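Side-chain contacts in sorbitol dehydrogenase (Gluconobacter oxydans, PDB 5ITG), which probably oxidises D-sorbitol to L-sorbose with a nicotinamide dinucleotide, NADP, as hydride acceptor, as a Rossmann-fold enzyme of the mannitol dehydrogenase family: residues A[398-403]-A[464-469]; A[408-413]-A[450-455]; A[441-446]-A[473-478]; A[336-341]-A[386-391]; A[303-308]-A[318-323]. All blocks are in the same frame, centred on the assembly; numbering follows the deposited sequence.

Contact 1. Residues A[398-403]-A[464-469]; sequences DLSRIA and DQKVIV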
# COMPACT_ATOMS: atom_id res chain seq x y z
N ASP A 398 16.95 26.39 6.84
CA ASP A 398 18.13 25.60 7.20
C ASP A 398 18.21 24.30 6.39
O ASP A 398 17.24 23.55 6.31
CB ASP A 398 18.12 25.28 8.70
CG ASP A 398 19.32 24.45 9.12
OD1 ASP A 398 20.45 24.79 8.72
OD2 ASP A 398 19.13 23.46 9.87
N LEU A 399 19.38 24.05 5.82
CA LEU A 399 19.60 22.87 4.99
C LEU A 399 20.39 21.75 5.67
O LEU A 399 20.58 20.68 5.09
CB LEU A 399 20.32 23.29 3.70
CG LEU A 399 19.59 24.32 2.84
CD1 LEU A 399 20.48 24.84 1.73
CD2 LEU A 399 18.34 23.69 2.28
N SER A 400 20.83 22.01 6.89
CA SER A 400 21.63 21.05 7.66
C SER A 400 21.16 19.61 7.65
O SER A 400 21.91 18.72 7.25
CB SER A 400 21.76 21.52 9.11
OG SER A 400 22.47 22.75 9.17
N ARG A 401 19.92 19.36 8.10
CA ARG A 401 19.40 17.99 8.15
C ARG A 401 19.10 17.42 6.77
O ARG A 401 19.25 16.22 6.54
CB ARG A 401 18.14 17.94 9.01
CG ARG A 401 18.39 18.24 10.49
CD ARG A 401 17.09 18.61 11.20
NE ARG A 401 16.48 19.79 10.59
CZ ARG A 401 16.85 21.04 10.84
NH1 ARG A 401 17.82 21.29 11.70
NH2 ARG A 401 16.26 22.05 10.21
N ILE A 402 18.69 18.29 5.85
CA ILE A 402 18.40 17.86 4.49
C ILE A 402 19.71 17.39 3.85
O ILE A 402 19.75 16.36 3.17
CB ILE A 402 17.77 19.04 3.69
CG1 ILE A 402 16.32 19.24 4.16
CG2 ILE A 402 17.81 18.75 2.18
CD1 ILE A 402 15.68 20.51 3.66
N ALA A 403 20.78 18.14 4.10
CA ALA A 403 22.09 17.78 3.55
C ALA A 403 22.60 16.49 4.17
O ALA A 403 23.28 15.70 3.52
CB ALA A 403 23.08 18.92 3.77
N ASP A 464 24.74 21.67 -1.87
CA ASP A 464 25.80 20.77 -2.29
C ASP A 464 27.08 20.92 -1.47
O ASP A 464 27.73 19.92 -1.14
CB ASP A 464 26.08 20.94 -3.79
CG ASP A 464 24.87 20.58 -4.66
OD1 ASP A 464 24.05 19.74 -4.23
OD2 ASP A 464 24.74 21.13 -5.77
N GLN A 465 27.45 22.15 -1.14
CA GLN A 465 28.64 22.39 -0.35
C GLN A 465 28.50 21.76 1.03
O GLN A 465 29.43 21.12 1.54
CB GLN A 465 28.90 23.89 -0.22
CG GLN A 465 29.60 24.50 -1.44
CD GLN A 465 29.46 26.01 -1.51
OE1 GLN A 465 29.70 26.72 -0.53
NE2 GLN A 465 29.07 26.51 -2.68
N LYS A 466 27.33 21.93 1.64
CA LYS A 466 27.07 21.37 2.96
C LYS A 466 27.12 19.85 2.89
O LYS A 466 27.65 19.19 3.79
CB LYS A 466 25.69 21.81 3.47
CG LYS A 466 25.28 21.21 4.80
CD LYS A 466 26.09 21.76 5.96
CE LYS A 466 25.54 21.26 7.29
NZ LYS A 466 26.26 21.85 8.45
N VAL A 467 26.58 19.29 1.82
CA VAL A 467 26.58 17.84 1.63
C VAL A 467 28.01 17.32 1.61
O VAL A 467 28.33 16.32 2.24
CB VAL A 467 25.88 17.44 0.30
CG1 VAL A 467 26.13 15.96 0.01
CG2 VAL A 467 24.37 17.69 0.41
N ILE A 468 28.87 18.02 0.88
CA ILE A 468 30.28 17.65 0.76
C ILE A 468 30.93 17.67 2.14
O ILE A 468 31.63 16.73 2.52
CB ILE A 468 31.01 18.63 -0.20
CG1 ILE A 468 30.51 18.40 -1.64
CG2 ILE A 468 32.52 18.44 -0.10
CD1 ILE A 468 31.08 19.35 -2.65
N VAL A 469 30.70 18.75 2.89
CA VAL A 469 31.24 18.89 4.23
C VAL A 469 30.83 17.72 5.13
O VAL A 469 31.66 17.18 5.87
CB VAL A 469 30.77 20.22 4.88
CG1 VAL A 469 31.01 20.21 6.39
CG2 VAL A 469 31.52 21.39 4.25
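Ala403 meets the flank of Lys466 where the first turn of helix 400-412 lies against helix 461-477, and the pair illustrates how a small residue lets two helices come close: the CA atoms of Ala403 and Val467 are only 4.9 Å apart. The methyl CB of Ala403 sits 3.3 Å from CG of Lys466, tighter than carbons usually pack, and 3.8 Å from CG2 of Val467. Lys466 starts with CG anti to the backbone N (chi1 176°) and then bends at chi2 (70°), which carries the chain alongside helix 400-412 so that CE lies 3.9 Å from OG of Ser400. Val467 uses the branch beside its own backbone N, CG2, for the contact. Ser400 OG is already engaged at the start of its helix, donating to the syn lone pair of Asp398 OD1 at 2.9 Å, while Ser400 N gives the same oxygen a weak capping bond. The other carboxylate oxygen of Asp398 forms a salt bridge with Arg401 NH1, and Arg401 NE pairs in turn with Asp337 of helix 324-338. The contact thus relies on methyl and methylene carbons; Lys466 NZ stands 6.5 Å from Asp398 OD1, so any attraction is probably modest.

Contact 2. Residues A[408-413]-A[450-455]; sequences SYLEML and PAFDGW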
# COMPACT_ATOMS: atom_id res chain seq x y z
N SER A 408 24.28 11.00 3.76
CA SER A 408 24.15 9.64 4.29
C SER A 408 23.83 8.67 3.17
O SER A 408 24.39 7.57 3.11
CB SER A 408 23.04 9.59 5.35
OG SER A 408 23.46 10.21 6.55
N TYR A 409 22.93 9.07 2.29
CA TYR A 409 22.56 8.25 1.14
C TYR A 409 23.81 8.00 0.29
O TYR A 409 24.10 6.85 -0.07
CB TYR A 409 21.49 8.96 0.30
CG TYR A 409 21.19 8.27 -1.01
CD1 TYR A 409 20.61 7.00 -1.05
CD2 TYR A 409 21.52 8.88 -2.22
CE1 TYR A 409 20.36 6.35 -2.27
CE2 TYR A 409 21.28 8.24 -3.44
CZ TYR A 409 20.70 6.98 -3.46
OH TYR A 409 20.48 6.35 -4.67
N LEU A 410 24.54 9.06 -0.02
CA LEU A 410 25.74 8.95 -0.84
C LEU A 410 26.83 8.08 -0.21
O LEU A 410 27.49 7.31 -0.90
CB LEU A 410 26.30 10.34 -1.17
CG LEU A 410 25.37 11.12 -2.10
CD1 LEU A 410 25.95 12.50 -2.40
CD2 LEU A 410 25.17 10.32 -3.39
N GLU A 411 27.00 8.20 1.10
CA GLU A 411 28.00 7.39 1.78
C GLU A 411 27.52 5.94 1.89
O GLU A 411 28.32 5.01 1.78
CB GLU A 411 28.30 7.97 3.16
CG GLU A 411 29.13 9.25 3.10
CD GLU A 411 30.49 9.02 2.44
OE1 GLU A 411 31.25 8.18 2.95
OE2 GLU A 411 30.79 9.69 1.42
N MSE A 412 26.22 5.74 2.07
CA MSE A 412 25.65 4.40 2.17
C MSE A 412 25.92 3.63 0.87
O MSE A 412 26.19 2.43 0.87
CB MSE A 412 24.14 4.48 2.44
CG MSE A 412 23.42 3.13 2.54
SE MSE A 412 22.93 2.35 0.81
CE MSE A 412 21.69 3.72 0.18
N LEU A 413 25.84 4.35 -0.24
CA LEU A 413 26.06 3.76 -1.56
C LEU A 413 27.43 3.08 -1.72
O LEU A 413 27.58 2.16 -2.53
CB LEU A 413 25.89 4.83 -2.64
CG LEU A 413 24.63 4.87 -3.52
CD1 LEU A 413 23.41 4.40 -2.76
CD2 LEU A 413 24.45 6.28 -4.05
N PRO A 450 21.22 10.74 -10.51
CA PRO A 450 19.84 11.11 -10.86
C PRO A 450 18.92 11.32 -9.66
O PRO A 450 17.89 11.97 -9.77
CB PRO A 450 19.37 9.93 -11.72
CG PRO A 450 20.64 9.38 -12.30
CD PRO A 450 21.59 9.45 -11.12
N ALA A 451 19.31 10.77 -8.51
CA ALA A 451 18.50 10.88 -7.30
C ALA A 451 18.14 12.31 -6.92
O ALA A 451 17.06 12.55 -6.35
CB ALA A 451 19.24 10.21 -6.13
N PHE A 452 19.02 13.25 -7.24
CA PHE A 452 18.83 14.65 -6.88
C PHE A 452 18.35 15.57 -8.00
O PHE A 452 18.35 16.80 -7.84
CB PHE A 452 20.14 15.17 -6.29
CG PHE A 452 20.83 14.16 -5.39
CD1 PHE A 452 20.14 13.55 -4.34
CD2 PHE A 452 22.15 13.79 -5.63
CE1 PHE A 452 20.75 12.58 -3.55
CE2 PHE A 452 22.77 12.81 -4.84
CZ PHE A 452 22.07 12.21 -3.79
N ASP A 453 17.92 14.99 -9.12
CA ASP A 453 17.45 15.77 -10.27
C ASP A 453 16.19 16.60 -10.02
O ASP A 453 15.97 17.61 -10.69
CB ASP A 453 17.20 14.86 -11.48
CG ASP A 453 18.49 14.38 -12.13
OD1 ASP A 453 19.57 14.85 -11.74
OD2 ASP A 453 18.42 13.53 -13.04
N GLY A 454 15.36 16.16 -9.07
CA GLY A 454 14.12 16.86 -8.78
C GLY A 454 14.25 18.31 -8.34
O GLY A 454 13.29 19.08 -8.44
N TRP A 455 15.42 18.69 -7.83
CA TRP A 455 15.63 20.06 -7.39
C TRP A 455 16.84 20.72 -8.03
O TRP A 455 17.21 21.84 -7.68
CB TRP A 455 15.76 20.11 -5.86
CG TRP A 455 16.86 19.26 -5.28
CD1 TRP A 455 18.19 19.56 -5.20
CD2 TRP A 455 16.70 17.98 -4.67
NE1 TRP A 455 18.87 18.55 -4.56
CE2 TRP A 455 17.98 17.56 -4.22
CE3 TRP A 455 15.61 17.13 -4.45
CZ2 TRP A 455 18.19 16.35 -3.56
CZ3 TRP A 455 15.81 15.91 -3.79
CH2 TRP A 455 17.10 15.54 -3.36
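Tyr409 and Ala451 mark the nearest approach of the two backbones, yet their CA atoms are 9.7 Å apart, so the space between helix 400-412 and the loop carrying the short 3-10 turn 450-451 is bridged by side chains alone. Phe452 reaches across it. With CG anti to its carbonyl carbon (chi1 -39°), the ring extends toward the helix and lodges its far end, CZ, between two residues of successive positions. CZ meets the edge of the Tyr409 ring near that ring's plane, 3.7 Å from CD2. Leu410 arrives from the opposite direction and places CD2 in the plane of the phenyl ring, at its edge, 3.7 Å from CZ, with CD1 close to CE2 at 4.0 Å. This is a loop packed against the flank of a helix within the all-helical C-terminal half of a mannitol dehydrogenase-type protein, where long aromatic residues make up for a wide backbone separation. Replacing Leu410 with an alanine would probably leave the CZ-CE2 edge of Phe452 without its aliphatic partner and let the ring shift. Ala451 does double duty: its CB lies 3.8 Å above one face of the Phe452 ring, toward the rim, and also 3.9 Å from CE2 of Tyr409. At the polar end of Tyr409, the buried hydroxyl is hydrogen-bonded with Glu427 and Tyr430, which would restrict how far the ring can tilt.

Contact 3. Residues A[441-446]-A[473-478]; sequences DDFESS and IIREKG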
# COMPACT_ATOMS: atom_id res chain seq x y z
N ASP A 441 36.01 7.86 -4.92
CA ASP A 441 36.59 8.14 -3.61
C ASP A 441 36.49 9.60 -3.22
O ASP A 441 36.72 9.95 -2.06
CB ASP A 441 38.05 7.69 -3.55
CG ASP A 441 38.19 6.18 -3.54
OD1 ASP A 441 37.47 5.53 -2.74
OD2 ASP A 441 39.02 5.65 -4.31
N ASP A 442 36.16 10.46 -4.18
CA ASP A 442 36.03 11.87 -3.87
C ASP A 442 34.72 12.08 -3.13
O ASP A 442 34.09 11.11 -2.69
CB ASP A 442 36.06 12.71 -5.15
CG ASP A 442 34.91 12.40 -6.08
OD1 ASP A 442 33.74 12.54 -5.67
OD2 ASP A 442 35.19 12.00 -7.24
N PHE A 443 34.31 13.33 -2.99
CA PHE A 443 33.08 13.65 -2.27
C PHE A 443 32.16 14.54 -3.10
O PHE A 443 31.18 15.07 -2.57
CB PHE A 443 33.42 14.37 -0.97
CG PHE A 443 34.27 13.56 -0.03
CD1 PHE A 443 33.71 12.52 0.71
CD2 PHE A 443 35.62 13.83 0.12
CE1 PHE A 443 34.49 11.77 1.58
CE2 PHE A 443 36.41 13.09 0.99
CZ PHE A 443 35.84 12.05 1.72
N GLU A 444 32.46 14.69 -4.39
CA GLU A 444 31.66 15.55 -5.26
C GLU A 444 30.97 14.84 -6.42
O GLU A 444 29.85 15.19 -6.79
CB GLU A 444 32.55 16.65 -5.84
CG GLU A 444 33.30 17.45 -4.80
CD GLU A 444 34.34 18.37 -5.43
OE1 GLU A 444 33.95 19.21 -6.27
OE2 GLU A 444 35.53 18.24 -5.08
N SER A 445 31.64 13.85 -7.00
CA SER A 445 31.11 13.13 -8.14
C SER A 445 29.68 12.62 -8.03
O SER A 445 28.86 12.88 -8.91
CB SER A 445 32.02 11.96 -8.50
OG SER A 445 33.30 12.42 -8.89
N SER A 446 29.36 11.90 -6.95
CA SER A 446 28.02 11.35 -6.81
C SER A 446 26.89 12.37 -6.62
O SER A 446 25.72 11.99 -6.57
CB SER A 446 27.98 10.29 -5.68
OG SER A 446 28.48 10.78 -4.46
N ILE A 473 32.87 14.40 6.97
CA ILE A 473 32.79 14.08 8.39
C ILE A 473 32.36 12.62 8.57
O ILE A 473 32.94 11.90 9.38
CB ILE A 473 31.79 14.99 9.11
CG1 ILE A 473 32.30 16.44 9.08
CG2 ILE A 473 31.57 14.51 10.54
CD1 ILE A 473 31.34 17.45 9.65
N ILE A 474 31.36 12.20 7.81
CA ILE A 474 30.86 10.83 7.89
C ILE A 474 31.95 9.81 7.59
O ILE A 474 32.05 8.78 8.25
CB ILE A 474 29.71 10.57 6.88
CG1 ILE A 474 28.45 11.33 7.31
CG2 ILE A 474 29.43 9.07 6.80
CD1 ILE A 474 27.29 11.15 6.36
N ARG A 475 32.76 10.08 6.57
CA ARG A 475 33.79 9.12 6.22
C ARG A 475 34.93 9.05 7.23
O ARG A 475 35.49 7.98 7.47
CB ARG A 475 34.36 9.42 4.83
CG ARG A 475 35.19 8.26 4.29
CD ARG A 475 35.47 8.42 2.82
NE ARG A 475 34.25 8.57 2.05
CZ ARG A 475 34.24 8.74 0.73
NH1 ARG A 475 35.38 8.77 0.07
NH2 ARG A 475 33.10 8.91 0.09
N GLU A 476 35.27 10.18 7.82
CA GLU A 476 36.36 10.21 8.79
C GLU A 476 35.96 9.88 10.22
O GLU A 476 36.62 9.08 10.87
CB GLU A 476 37.06 11.58 8.74
CG GLU A 476 38.16 11.75 9.77
CD GLU A 476 39.00 12.99 9.52
OE1 GLU A 476 39.65 13.06 8.46
OE2 GLU A 476 38.99 13.89 10.38
N LYS A 477 34.87 10.48 10.70
CA LYS A 477 34.43 10.28 12.08
C LYS A 477 33.18 9.40 12.27
O LYS A 477 32.77 9.16 13.41
CB LYS A 477 34.17 11.63 12.75
CG LYS A 477 35.11 12.75 12.32
CD LYS A 477 36.50 12.60 12.90
CE LYS A 477 36.51 12.85 14.40
NZ LYS A 477 37.88 12.76 14.97
N GLY A 478 32.58 8.92 11.18
CA GLY A 478 31.39 8.09 11.31
C GLY A 478 30.12 8.90 11.14
O GLY A 478 30.11 10.10 11.40
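Arg475 and Phe443 meet where the loop following helix 432-439 runs beside the last turns of helix 461-477, and the loop itself is shaped by an Asx turn at Asp442. Approaching from opposite directions, the phenyl ring lies against one face of the guanidinium with the two planes 44° apart, so the groups are inclined rather than stacked in parallel; exactly how close they come is doubtful. Arg475 leaves its helix with CG anti to the backbone N (chi1 -166°) and bends at chi3, which turns the guanidinium toward the loop. Its polar contacts use the periphery of the group: NH1 donates to Asp441 O at 2.8 Å in a weak bond, the angle at hydrogen being 128°. The stronger partner of NH2 is Glu411 of helix 400-412, a salt bridge that probably offsets the nearby positive charges of Arg414 and Arg471. Hydrogen bonds inside the loop hold the chain that presents Phe443. Asp442 OD1 accepts from both Glu444 N and Ser445 N, the two reaching it from the same face of the carboxylate and well above its plane. The other oxygen, Asp442 OD2, is met on its syn side by the hydroxyl of Ser445, with 2.5 Å between OD2 and OG.

Contact 4. Residues A[336-341]-A[386-391]; sequences KDVIPT and TETVRR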
# COMPACT_ATOMS: atom_id res chain seq x y z
N LYS A 336 11.33 20.01 12.00
CA LYS A 336 11.91 21.23 11.46
C LYS A 336 11.90 21.43 9.95
O LYS A 336 11.85 22.57 9.47
CB LYS A 336 13.34 21.37 11.96
CG LYS A 336 13.48 21.20 13.46
CD LYS A 336 12.64 22.21 14.23
CE LYS A 336 12.62 21.89 15.72
NZ LYS A 336 11.67 22.77 16.48
N ASP A 337 11.95 20.34 9.19
CA ASP A 337 11.99 20.44 7.73
C ASP A 337 10.71 20.10 6.99
O ASP A 337 10.31 20.81 6.06
CB ASP A 337 13.14 19.58 7.19
CG ASP A 337 14.46 19.88 7.86
OD1 ASP A 337 14.88 21.06 7.84
OD2 ASP A 337 15.08 18.96 8.43
N VAL A 338 10.06 19.01 7.38
CA VAL A 338 8.85 18.57 6.69
C VAL A 338 7.56 19.23 7.16
O VAL A 338 6.86 19.86 6.38
CB VAL A 338 8.69 17.04 6.77
CG1 VAL A 338 7.47 16.58 5.93
CG2 VAL A 338 9.96 16.36 6.26
N ILE A 339 7.23 19.07 8.44
CA ILE A 339 5.99 19.64 8.98
C ILE A 339 5.77 21.12 8.65
O ILE A 339 4.66 21.53 8.29
CB ILE A 339 5.90 19.41 10.52
CG1 ILE A 339 5.58 17.93 10.79
CG2 ILE A 339 4.79 20.28 11.12
CD1 ILE A 339 5.52 17.57 12.28
N PRO A 340 6.82 21.95 8.74
CA PRO A 340 6.63 23.38 8.43
C PRO A 340 6.36 23.66 6.95
O PRO A 340 5.90 24.74 6.59
CB PRO A 340 7.93 24.03 8.92
CG PRO A 340 8.40 23.07 10.00
CD PRO A 340 8.14 21.73 9.37
N THR A 341 6.64 22.69 6.08
CA THR A 341 6.42 22.88 4.65
C THR A 341 5.46 21.85 4.07
O THR A 341 5.48 21.57 2.87
CB THR A 341 7.76 22.83 3.88
OG1 THR A 341 8.29 21.50 3.91
CG2 THR A 341 8.78 23.77 4.51
N THR A 386 12.09 15.23 -2.71
CA THR A 386 12.12 16.42 -3.56
C THR A 386 11.35 17.65 -3.09
O THR A 386 11.91 18.75 -3.05
CB THR A 386 11.69 16.07 -5.01
OG1 THR A 386 12.63 15.14 -5.57
CG2 THR A 386 11.65 17.33 -5.88
N GLU A 387 10.08 17.50 -2.73
CA GLU A 387 9.31 18.67 -2.28
C GLU A 387 9.96 19.34 -1.06
O GLU A 387 10.10 20.56 -1.01
CB GLU A 387 7.87 18.27 -1.96
CG GLU A 387 6.98 19.41 -1.44
CD GLU A 387 6.75 20.51 -2.46
OE1 GLU A 387 6.37 20.20 -3.60
OE2 GLU A 387 6.93 21.70 -2.10
N THR A 388 10.37 18.54 -0.08
CA THR A 388 11.00 19.08 1.12
C THR A 388 12.28 19.86 0.80
O THR A 388 12.53 20.93 1.37
CB THR A 388 11.27 17.97 2.14
OG1 THR A 388 10.01 17.52 2.67
CG2 THR A 388 12.16 18.47 3.29
N VAL A 389 13.08 19.33 -0.12
CA VAL A 389 14.31 20.02 -0.52
C VAL A 389 13.98 21.31 -1.28
O VAL A 389 14.54 22.36 -1.00
CB VAL A 389 15.19 19.11 -1.41
CG1 VAL A 389 16.39 19.90 -1.96
CG2 VAL A 389 15.69 17.93 -0.58
N ARG A 390 13.07 21.23 -2.25
CA ARG A 390 12.71 22.42 -3.02
C ARG A 390 12.22 23.55 -2.10
O ARG A 390 12.63 24.69 -2.26
CB ARG A 390 11.61 22.12 -4.05
CG ARG A 390 12.01 21.22 -5.20
CD ARG A 390 10.94 21.24 -6.30
NE ARG A 390 10.93 22.51 -7.02
CZ ARG A 390 11.72 22.80 -8.05
NH1 ARG A 390 12.58 21.89 -8.50
NH2 ARG A 390 11.68 23.99 -8.62
N ARG A 391 11.36 23.22 -1.15
CA ARG A 391 10.84 24.23 -0.22
C ARG A 391 11.92 24.87 0.63
O ARG A 391 11.93 26.08 0.82
CB ARG A 391 9.77 23.61 0.70
CG ARG A 391 8.46 23.36 -0.01
CD ARG A 391 7.81 24.66 -0.44
NE ARG A 391 6.99 25.25 0.62
CZ ARG A 391 5.90 24.67 1.12
NH1 ARG A 391 5.50 23.49 0.65
NH2 ARG A 391 5.20 25.28 2.07
O HOH W 1 11.66 21.87 3.97
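Asp337, in a wider pi-type turn of helix 324-338, touches Thr388 of helix 377-394 through its CB, 4.2 Å from the methyl CG2. Its carboxylate leads off to a salt bridge with Arg401, while its backbone O accepts a hydrogen bond from a water, 2.7 Å away, that also donates to Thr388 O and so links the two backbones. Val338 follows, crossing Thr388 at about a right angle with CG2 3.8 Å from OG1; that hydroxyl oxygen is in turn hydrogen-bonded to Arg296. Thr341 has the largest share of the contact. It slides past Arg391 in the opposite direction, setting CB over the centre of one guanidinium face, 3.8 Å above the plane, and CG2 3.9 Å from Arg391 CB. Two bends, at chi2 (-66°) and chi3 (-86°), fold Arg391 back so that its flat group covers the threonine. Glu387 OE2 lies in the guanidinium plane at its edge, forming a 3.6 Å salt bridge with NH1. An alanine in place of Arg391 would probably uncover Thr341 and leave Glu387 without this positive partner. Thr341 O lies 2.9 Å from Arg391 NH1. The same oxygen accepts a hydrogen bond from Arg296; helix 288-312 packs Arg296 and Met297 on Val338, and helix 400-412 contributes Arg401 to Asp337 and Ile402 to Thr388.

Contact 5. Residues A[303-308]-A[318-323]; sequences VMLCFP and DDAIED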
# COMPACT_ATOMS: atom_id res chain seq x y z
N VAL A 303 13.38 6.37 4.83
CA VAL A 303 14.74 6.41 4.30
C VAL A 303 15.67 7.32 5.09
O VAL A 303 16.88 7.07 5.13
CB VAL A 303 14.78 6.81 2.81
CG1 VAL A 303 14.22 5.66 1.97
CG2 VAL A 303 14.01 8.08 2.56
N MSE A 304 15.14 8.36 5.72
CA MSE A 304 15.99 9.25 6.53
C MSE A 304 16.53 8.44 7.71
O MSE A 304 17.59 8.75 8.26
CB MSE A 304 15.20 10.46 7.04
CG MSE A 304 15.98 11.36 7.98
SE MSE A 304 17.62 12.10 7.23
CE MSE A 304 16.85 13.55 6.19
N LEU A 305 15.79 7.41 8.08
CA LEU A 305 16.21 6.54 9.17
C LEU A 305 17.16 5.45 8.67
O LEU A 305 18.24 5.23 9.23
CB LEU A 305 14.99 5.85 9.80
CG LEU A 305 15.29 4.82 10.90
CD1 LEU A 305 15.77 5.55 12.16
CD2 LEU A 305 14.05 4.00 11.20
N CYS A 306 16.77 4.79 7.58
CA CYS A 306 17.56 3.67 7.07
C CYS A 306 18.86 3.96 6.35
O CYS A 306 19.77 3.13 6.42
CB CYS A 306 16.67 2.76 6.22
SG CYS A 306 15.38 1.91 7.20
N PHE A 307 18.99 5.09 5.67
CA PHE A 307 20.25 5.37 4.99
C PHE A 307 21.38 5.47 6.02
O PHE A 307 22.42 4.81 5.89
CB PHE A 307 20.16 6.64 4.14
CG PHE A 307 19.27 6.52 2.91
CD1 PHE A 307 19.05 5.28 2.31
CD2 PHE A 307 18.71 7.65 2.32
CE1 PHE A 307 18.29 5.17 1.14
CE2 PHE A 307 17.95 7.55 1.14
CZ PHE A 307 17.74 6.31 0.56
N PRO A 308 21.22 6.30 7.07
CA PRO A 308 22.32 6.37 8.03
C PRO A 308 22.37 5.11 8.91
O PRO A 308 23.44 4.73 9.41
CB PRO A 308 22.03 7.65 8.82
CG PRO A 308 20.54 7.78 8.73
CD PRO A 308 20.24 7.39 7.31
N ASP A 318 13.60 -1.73 13.14
CA ASP A 318 13.36 -1.62 14.57
C ASP A 318 14.63 -1.46 15.39
O ASP A 318 14.59 -0.92 16.49
CB ASP A 318 12.50 -2.80 15.07
CG ASP A 318 13.26 -4.11 15.12
OD1 ASP A 318 14.08 -4.39 14.22
OD2 ASP A 318 13.01 -4.89 16.07
N ASP A 319 15.77 -1.91 14.86
CA ASP A 319 17.04 -1.74 15.56
C ASP A 319 17.49 -0.29 15.38
O ASP A 319 18.02 0.34 16.30
CB ASP A 319 18.14 -2.63 14.96
CG ASP A 319 17.77 -4.10 14.91
OD1 ASP A 319 17.36 -4.65 15.95
OD2 ASP A 319 17.91 -4.70 13.82
N ALA A 320 17.28 0.23 14.17
CA ALA A 320 17.68 1.61 13.87
C ALA A 320 16.84 2.64 14.61
O ALA A 320 17.37 3.65 15.09
CB ALA A 320 17.60 1.85 12.36
N ILE A 321 15.53 2.40 14.71
CA ILE A 321 14.65 3.36 15.37
C ILE A 321 14.93 3.44 16.87
O ILE A 321 14.54 4.41 17.52
CB ILE A 321 13.16 3.02 15.10
CG1 ILE A 321 12.28 4.21 15.48
CG2 ILE A 321 12.75 1.76 15.87
CD1 ILE A 321 12.40 5.40 14.53
N GLU A 322 15.61 2.43 17.41
CA GLU A 322 15.96 2.39 18.83
C GLU A 322 17.26 3.14 19.10
O GLU A 322 17.62 3.37 20.25
CB GLU A 322 16.09 0.93 19.30
CG GLU A 322 14.75 0.25 19.57
CD GLU A 322 14.86 -1.27 19.64
OE1 GLU A 322 15.81 -1.77 20.28
OE2 GLU A 322 13.99 -1.96 19.06
N ASP A 323 17.97 3.50 18.03
CA ASP A 323 19.21 4.25 18.18
C ASP A 323 18.82 5.68 18.56
O ASP A 323 18.13 6.36 17.81
CB ASP A 323 19.99 4.23 16.86
CG ASP A 323 21.35 4.87 16.98
OD1 ASP A 323 21.41 6.11 17.16
OD2 ASP A 323 22.37 4.15 16.91
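Leu305 projects from the long helix 288-312 onto Ala320 and Ile321, where the short helix 317-320 gives way to a type I beta turn running from Ala320 to Asp323. It is a helix-to-turn contact inside the helical C-terminal domain, and it shows how one branched residue can serve two neighbours at once. Leu305 CG stands anti to the backbone N (chi1 176°), which sends the isobutyl group straight out to the turn, and its fork divides the work. The stem and one branch settle over Ala320: CG is 4.0 Å from the alanine CB, and CD1 rests 3.8 Å from the carbonyl O of the same residue. The second branch, CD2, goes to Ile321, whose side chain crosses that of Leu305 at about a right angle. There CD2 is 4.1 Å from the isoleucine CB, so the leucine methyl lies against both the base and the end of its partner. All three residues are buried, and the contact between them is made of carbon apart from that one carbonyl. Ile321 also packs on Leu327 and Leu330 of helix 324-338, the helix that Asp323 caps through OD1. The isoleucine's own terminal methyl, CD1, completes the crossing at 4.0 Å from Leu305 CD2.

In the fold
All five contacts belong to the helical C-terminal half, and their chemistry follows depth only in part. Contacts 2, 4 and 5 are buried, contact 1 is partly so, and contact 3 lies at the surface. Contacts 2 and 5 are apolar, and they touch each other where Tyr409 meets Phe307; contact 4, though buried, is more polar, with a bridging water and an arginine. Helix 400-412 serves contacts 1 and 2, helix 461-477 contacts 1 and 3. Salt bridges tie the group together: Arg401 to Asp337 between contacts 1 and 4, Glu411 to Arg475 between contacts 2 and 3. Contacts 3 and 4 are farthest apart, their centres about 25 Å from each other.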